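Local atomic coordinates of 3-keto-5-aminohexanoate cleavage enzyme (Ralstonia eutropha, PDB entry 3C6C), a protein that probably catalyses the metal-dependent cleavage of a beta-keto acid such as 3-keto-5-aminohexanoate. Residues 95-100 and 301-306; 110-115 and 159-164. All coordinates share one frame; numbering follows the deposited sequence.

Interaction 1 (95-100 and 301-306); sequences GTDIVL and ATPDEA
Pro303, the first residue of helix 303-310, meets Asp97 and the backbone of Ile98 with its ring carbons CB and CG. Its CG lies 3.9 Å from Ile98 CA, and the neighbouring ring carbon CB sits 3.6 Å from Asp97 OD2, the side chains of Asp97 and Pro303 running past each other in opposite directions. Val99 also reaches Pro303 with one branch: CG2 is 3.7 Å from Pro303 O and 4.3 Å from its CB. That branch, anti to the carbonyl carbon of Val99, is the one presented to the helix. The CB of Ile98 points away from the helix start, and its side chain packs on Ala58 and Val91, so this residue meets the proline through its backbone.

Beyond the proline the two acids draw near. The extended Asp97 (CG anti to the backbone N, chi1 -180°) brings OD2 to 4.2 Å from Asp304 OD1, with the carboxylate planes 51° apart. Arg307 NH1, one turn further along the helix, makes salt bridges to both oxygens and so bridges the like charges.

A capping box fixes the helix start behind this surface. Glu305 N donates to Thr302 OG1 at 3.1 Å, and Thr302 N donates to Glu305 OE1 at 2.9 Å in a nearly straight bond (171°). In segment 95-100, Val99 is bonded through its backbone to Ser63 and Ala65, next to strand 64-70. The contact thus seats the C-terminal helix against the entry to barrel strand 99-103 through van der Waals contacts centred on Pro303, and the shared arginine should offset the repulsion between the two carboxylates.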
loop_
_atom_site.group_PDB
_atom_site.type_symbol
_atom_site.label_atom_id
_atom_site.label_comp_id
_atom_site.label_asym_id
_atom_site.label_seq_id
_atom_site.Cartn_x
_atom_site.Cartn_y
_atom_site.Cartn_z
ATOM N N GLY A 95 1.125 -43.723 14.668
ATOM C CA GLY A 95 -0.270 -43.973 14.265
ATOM C C GLY A 95 -1.014 -42.709 13.866
ATOM O O GLY A 95 -2.182 -42.749 13.523
ATOM N N THR A 96 -0.284 -41.606 13.897
ATOM C CA THR A 96 -0.799 -40.292 13.508
ATOM C C THR A 96 0.040 -39.756 12.373
ATOM O O THR A 96 1.261 -39.767 12.436
ATOM C CB THR A 96 -0.783 -39.303 14.689
ATOM O OG1 THR A 96 -1.682 -39.752 15.718
ATOM C CG2 THR A 96 -1.181 -37.887 14.245
ATOM N N ASP A 97 -0.650 -39.302 11.331
ATOM C CA ASP A 97 -0.021 -38.697 10.140
ATOM C C ASP A 97 0.016 -37.180 10.233
ATOM O O ASP A 97 -0.883 -36.518 10.780
ATOM C CB ASP A 97 -0.748 -39.117 8.875
ATOM C CG ASP A 97 -0.137 -38.533 7.616
ATOM O OD1 ASP A 97 1.090 -38.705 7.377
ATOM O OD2 ASP A 97 -0.910 -37.957 6.831
ATOM N N ILE A 98 1.115 -36.674 9.716
ATOM C CA ILE A 98 1.393 -35.230 9.571
ATOM C C ILE A 98 2.565 -35.080 8.579
ATOM O O ILE A 98 3.481 -35.926 8.550
ATOM C CB ILE A 98 1.675 -34.565 10.964
ATOM C CG1 ILE A 98 1.717 -33.024 10.847
ATOM C CG2 ILE A 98 2.956 -35.149 11.620
ATOM C CD1 ILE A 98 1.515 -32.294 12.177
ATOM N N VAL A 99 2.524 -34.030 7.766
ATOM C CA VAL A 99 3.615 -33.730 6.814
ATOM C C VAL A 99 4.799 -33.279 7.675
ATOM O O VAL A 99 4.624 -32.498 8.598
ATOM C CB VAL A 99 3.230 -32.645 5.768
ATOM C CG1 VAL A 99 4.414 -32.332 4.818
ATOM C CG2 VAL A 99 1.976 -33.081 4.990
ATOM N N LEU A 100 5.975 -33.826 7.372
ATOM C CA LEU A 100 7.207 -33.455 8.077
ATOM C C LEU A 100 8.036 -32.434 7.303
ATOM O O LEU A 100 8.290 -32.570 6.116
ATOM C CB LEU A 100 8.070 -34.682 8.371
ATOM C CG LEU A 100 7.430 -35.823 9.137
ATOM C CD1 LEU A 100 8.407 -36.973 9.331
ATOM C CD2 LEU A 100 6.858 -35.300 10.441
ATOM N N ALA A 301 -6.341 -27.136 6.710
ATOM C CA ALA A 301 -6.032 -28.299 5.867
ATOM C C ALA A 301 -5.584 -29.504 6.689
ATOM O O ALA A 301 -4.704 -29.411 7.534
ATOM C CB ALA A 301 -4.956 -27.941 4.800
ATOM N N THR A 302 -6.178 -30.644 6.386
ATOM C CA THR A 302 -5.645 -31.918 6.886
ATOM C C THR A 302 -4.276 -32.116 6.209
ATOM O O THR A 302 -3.977 -31.453 5.211
ATOM C CB THR A 302 -6.547 -33.132 6.564
ATOM O OG1 THR A 302 -6.549 -33.341 5.154
ATOM C CG2 THR A 302 -8.006 -32.935 7.060
ATOM N N PRO A 303 -3.438 -33.042 6.721
ATOM C CA PRO A 303 -2.150 -33.293 6.072
ATOM C C PRO A 303 -2.284 -33.646 4.593
ATOM O O PRO A 303 -1.551 -33.121 3.746
ATOM C CB PRO A 303 -1.573 -34.441 6.908
ATOM C CG PRO A 303 -2.087 -34.126 8.297
ATOM C CD PRO A 303 -3.475 -33.623 8.090
ATOM N N ASP A 304 -3.286 -34.452 4.281
ATOM C CA ASP A 304 -3.498 -34.888 2.883
ATOM C C ASP A 304 -3.983 -33.748 1.999
ATOM O O ASP A 304 -3.588 -33.604 0.832
ATOM C CB ASP A 304 -4.454 -36.074 2.819
ATOM C CG ASP A 304 -3.750 -37.417 3.035
ATOM O OD1 ASP A 304 -2.495 -37.504 2.999
ATOM O OD2 ASP A 304 -4.496 -38.395 3.243
ATOM N N GLU A 305 -4.840 -32.904 2.561
ATOM C CA GLU A 305 -5.290 -31.695 1.858
ATOM C C GLU A 305 -4.121 -30.753 1.578
ATOM O O GLU A 305 -4.022 -30.139 0.498
ATOM C CB GLU A 305 -6.389 -30.954 2.645
ATOM C CG GLU A 305 -7.717 -31.683 2.590
ATOM C CD GLU A 305 -8.764 -31.168 3.553
ATOM O OE1 GLU A 305 -8.429 -30.452 4.504
ATOM O OE2 GLU A 305 -9.950 -31.486 3.349
ATOM N N ALA A 306 -3.232 -30.633 2.565
ATOM C CA ALA A 306 -2.049 -29.780 2.423
ATOM C C ALA A 306 -1.124 -30.356 1.356
ATOM O O ALA A 306 -0.558 -29.643 0.531
ATOM C CB ALA A 306 -1.303 -29.647 3.757
#

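Interaction 2 (110-115 and 159-164); sequences LLPDPE and EFVYLN
Leu110 and Val161 stand side by side and point the same way from an antiparallel hydrogen-bonded pair. Their strands, 108-113 and 158-162, are neighbouring inner strands of a four-stranded antiparallel sheet separate from the barrel strands. Two backbone bonds set this alignment: Leu110 N to Val161 O at 2.9 Å and Val161 N to Leu110 O at 3.0 Å. With CG anti to the backbone N (chi1 177°), Leu110 carries CD2 to 4.0 Å from Val161 CG1. The same methyl lies 4.1 Å from Leu163 CD2, the two leucine side chains crossing at a slant, and Pro112 CG joins at the other branch of the valine, 4.3 Å from Val161 CG2.

Leu111 and Phe160 also meet at an oblique angle. Leu111 CD2 comes to 3.7 Å from Phe160 CB, while the ring itself leads off toward Phe109, which it meets with planes about 50° apart.

Val161 packs on Leu163 of the second subunit, and Leu163 on Val161 of that subunit. Aliphatic packing beside a bonded strand pair therefore continues into the subunit interface, alongside the polar bonds of Glu159 to Arg170 and Thr166 of the second subunit.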
loop_
_atom_site.group_PDB
_atom_site.type_symbol
_atom_site.label_atom_id
_atom_site.label_comp_id
_atom_site.label_asym_id
_atom_site.label_seq_id
_atom_site.Cartn_x
_atom_site.Cartn_y
_atom_site.Cartn_z
ATOM N N LEU A 110 27.842 -17.865 11.417
ATOM C CA LEU A 110 29.129 -17.153 11.317
ATOM C C LEU A 110 29.281 -16.098 12.390
ATOM O O LEU A 110 28.417 -15.242 12.594
ATOM C CB LEU A 110 29.290 -16.492 9.929
ATOM C CG LEU A 110 30.554 -15.661 9.710
ATOM C CD1 LEU A 110 31.803 -16.567 9.712
ATOM C CD2 LEU A 110 30.478 -14.891 8.396
ATOM N N LEU A 111 30.419 -16.183 13.062
ATOM C CA LEU A 111 30.817 -15.213 14.096
ATOM C C LEU A 111 32.158 -14.599 13.712
ATOM O O LEU A 111 33.215 -15.142 14.034
ATOM C CB LEU A 111 30.931 -15.869 15.481
ATOM C CG LEU A 111 29.646 -16.323 16.165
ATOM C CD1 LEU A 111 29.980 -17.224 17.363
ATOM C CD2 LEU A 111 28.764 -15.139 16.585
ATOM N N PRO A 112 32.122 -13.475 12.979
ATOM C CA PRO A 112 33.389 -12.862 12.579
ATOM C C PRO A 112 34.253 -12.460 13.774
ATOM O O PRO A 112 33.764 -11.931 14.768
ATOM C CB PRO A 112 32.947 -11.639 11.771
ATOM C CG PRO A 112 31.553 -11.950 11.328
ATOM C CD PRO A 112 30.953 -12.773 12.415
ATOM N N ASP A 113 35.536 -12.757 13.644
ATOM C CA ASP A 113 36.540 -12.405 14.669
ATOM C C ASP A 113 36.689 -10.879 14.749
ATOM O O ASP A 113 37.051 -10.214 13.767
ATOM C CB ASP A 113 37.877 -13.101 14.362
ATOM C CG ASP A 113 38.956 -12.834 15.407
ATOM O OD1 ASP A 113 38.816 -11.895 16.224
ATOM O OD2 ASP A 113 39.974 -13.573 15.383
ATOM N N PRO A 114 36.403 -10.291 15.916
ATOM C CA PRO A 114 36.462 -8.833 15.923
ATOM C C PRO A 114 37.821 -8.258 15.619
ATOM O O PRO A 114 37.940 -7.081 15.287
ATOM C CB PRO A 114 36.065 -8.468 17.359
ATOM C CG PRO A 114 36.232 -9.703 18.139
ATOM C CD PRO A 114 35.923 -10.821 17.199
ATOM N N GLU A 115 38.847 -9.093 15.748
ATOM C CA GLU A 115 40.238 -8.636 15.608
ATOM C C GLU A 115 40.608 -8.649 14.148
ATOM O O GLU A 115 41.566 -8.011 13.708
ATOM C CB GLU A 115 41.218 -9.530 16.392
ATOM C CG GLU A 115 41.008 -9.495 17.891
ATOM C CD GLU A 115 40.903 -8.085 18.434
ATOM O OE1 GLU A 115 41.731 -7.233 18.038
ATOM O OE2 GLU A 115 39.984 -7.832 19.252
ATOM N N GLU A 159 24.351 -11.460 18.776
ATOM C CA GLU A 159 24.475 -10.932 17.398
ATOM C C GLU A 159 25.415 -11.782 16.560
ATOM O O GLU A 159 26.514 -12.130 16.972
ATOM C CB GLU A 159 24.891 -9.453 17.396
ATOM C CG GLU A 159 23.839 -8.572 18.076
ATOM C CD GLU A 159 23.473 -7.288 17.339
ATOM O OE1 GLU A 159 23.264 -7.283 16.100
ATOM O OE2 GLU A 159 23.335 -6.257 18.029
ATOM N N PHE A 160 24.940 -12.161 15.383
ATOM C CA PHE A 160 25.747 -12.970 14.462
ATOM C C PHE A 160 25.367 -12.703 13.022
ATOM O O PHE A 160 24.460 -11.916 12.735
ATOM C CB PHE A 160 25.570 -14.469 14.751
ATOM C CG PHE A 160 24.155 -14.964 14.549
ATOM C CD1 PHE A 160 23.168 -14.692 15.489
ATOM C CD2 PHE A 160 23.809 -15.687 13.412
ATOM C CE1 PHE A 160 21.875 -15.136 15.308
ATOM C CE2 PHE A 160 22.497 -16.114 13.216
ATOM C CZ PHE A 160 21.536 -15.844 14.168
ATOM N N VAL A 161 26.069 -13.426 12.153
ATOM C CA VAL A 161 25.833 -13.404 10.717
ATOM C C VAL A 161 25.383 -14.769 10.212
ATOM O O VAL A 161 25.994 -15.798 10.476
ATOM C CB VAL A 161 27.082 -12.954 9.901
ATOM C CG1 VAL A 161 26.842 -13.172 8.393
ATOM C CG2 VAL A 161 27.434 -11.492 10.177
ATOM N N TYR A 162 24.256 -14.746 9.508
ATOM C CA TYR A 162 23.754 -15.920 8.765
ATOM C C TYR A 162 24.401 -15.883 7.416
ATOM O O TYR A 162 24.189 -14.942 6.655
ATOM C CB TYR A 162 22.231 -15.896 8.492
ATOM C CG TYR A 162 21.352 -16.694 9.428
ATOM C CD1 TYR A 162 21.850 -17.770 10.141
ATOM C CD2 TYR A 162 20.006 -16.383 9.557
ATOM C CE1 TYR A 162 21.038 -18.496 10.994
ATOM C CE2 TYR A 162 19.180 -17.099 10.407
ATOM C CZ TYR A 162 19.706 -18.154 11.125
ATOM O OH TYR A 162 18.908 -18.871 11.971
ATOM N N LEU A 163 25.181 -16.909 7.128
ATOM C CA LEU A 163 25.955 -16.993 5.877
ATOM C C LEU A 163 25.512 -18.131 4.978
ATOM O O LEU A 163 25.893 -19.309 5.148
ATOM C CB LEU A 163 27.463 -17.093 6.171
ATOM C CG LEU A 163 28.370 -17.050 4.942
ATOM C CD1 LEU A 163 28.375 -15.654 4.351
ATOM C CD2 LEU A 163 29.791 -17.526 5.302
ATOM N N ASN A 164 24.655 -17.742 4.051
ATOM C CA ASN A 164 24.158 -18.628 3.005
ATOM C C ASN A 164 24.368 -18.009 1.629
ATOM O O ASN A 164 23.516 -17.274 1.118
ATOM C CB ASN A 164 22.676 -18.927 3.236
ATOM C CG ASN A 164 22.435 -19.697 4.515
ATOM O OD1 ASN A 164 22.741 -20.886 4.614
ATOM N ND2 ASN A 164 21.884 -19.023 5.498
#

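Interaction 1 belongs to the barrel, joining the start of strand 99-103 to helix 303-310, whereas interaction 2 lies in a separate small antiparallel sheet formed by excursions between barrel strands. Both are partly buried, but interaction 2 is farther out: its centre lies about 22 Å from the chain's centre, against about 16 Å, and part of its cover comes from the second subunit; no other chain of the assembly touches interaction 1. The two contacts have their centres about 38 Å apart, on opposite sides of the chain's centre. One strand of each is nevertheless close in sequence, since strand 108-113 follows strand 99-103. Proline packing and acids sharing an arginine distinguish interaction 1; paired backbone bonds and branched aliphatics distinguish interaction 2.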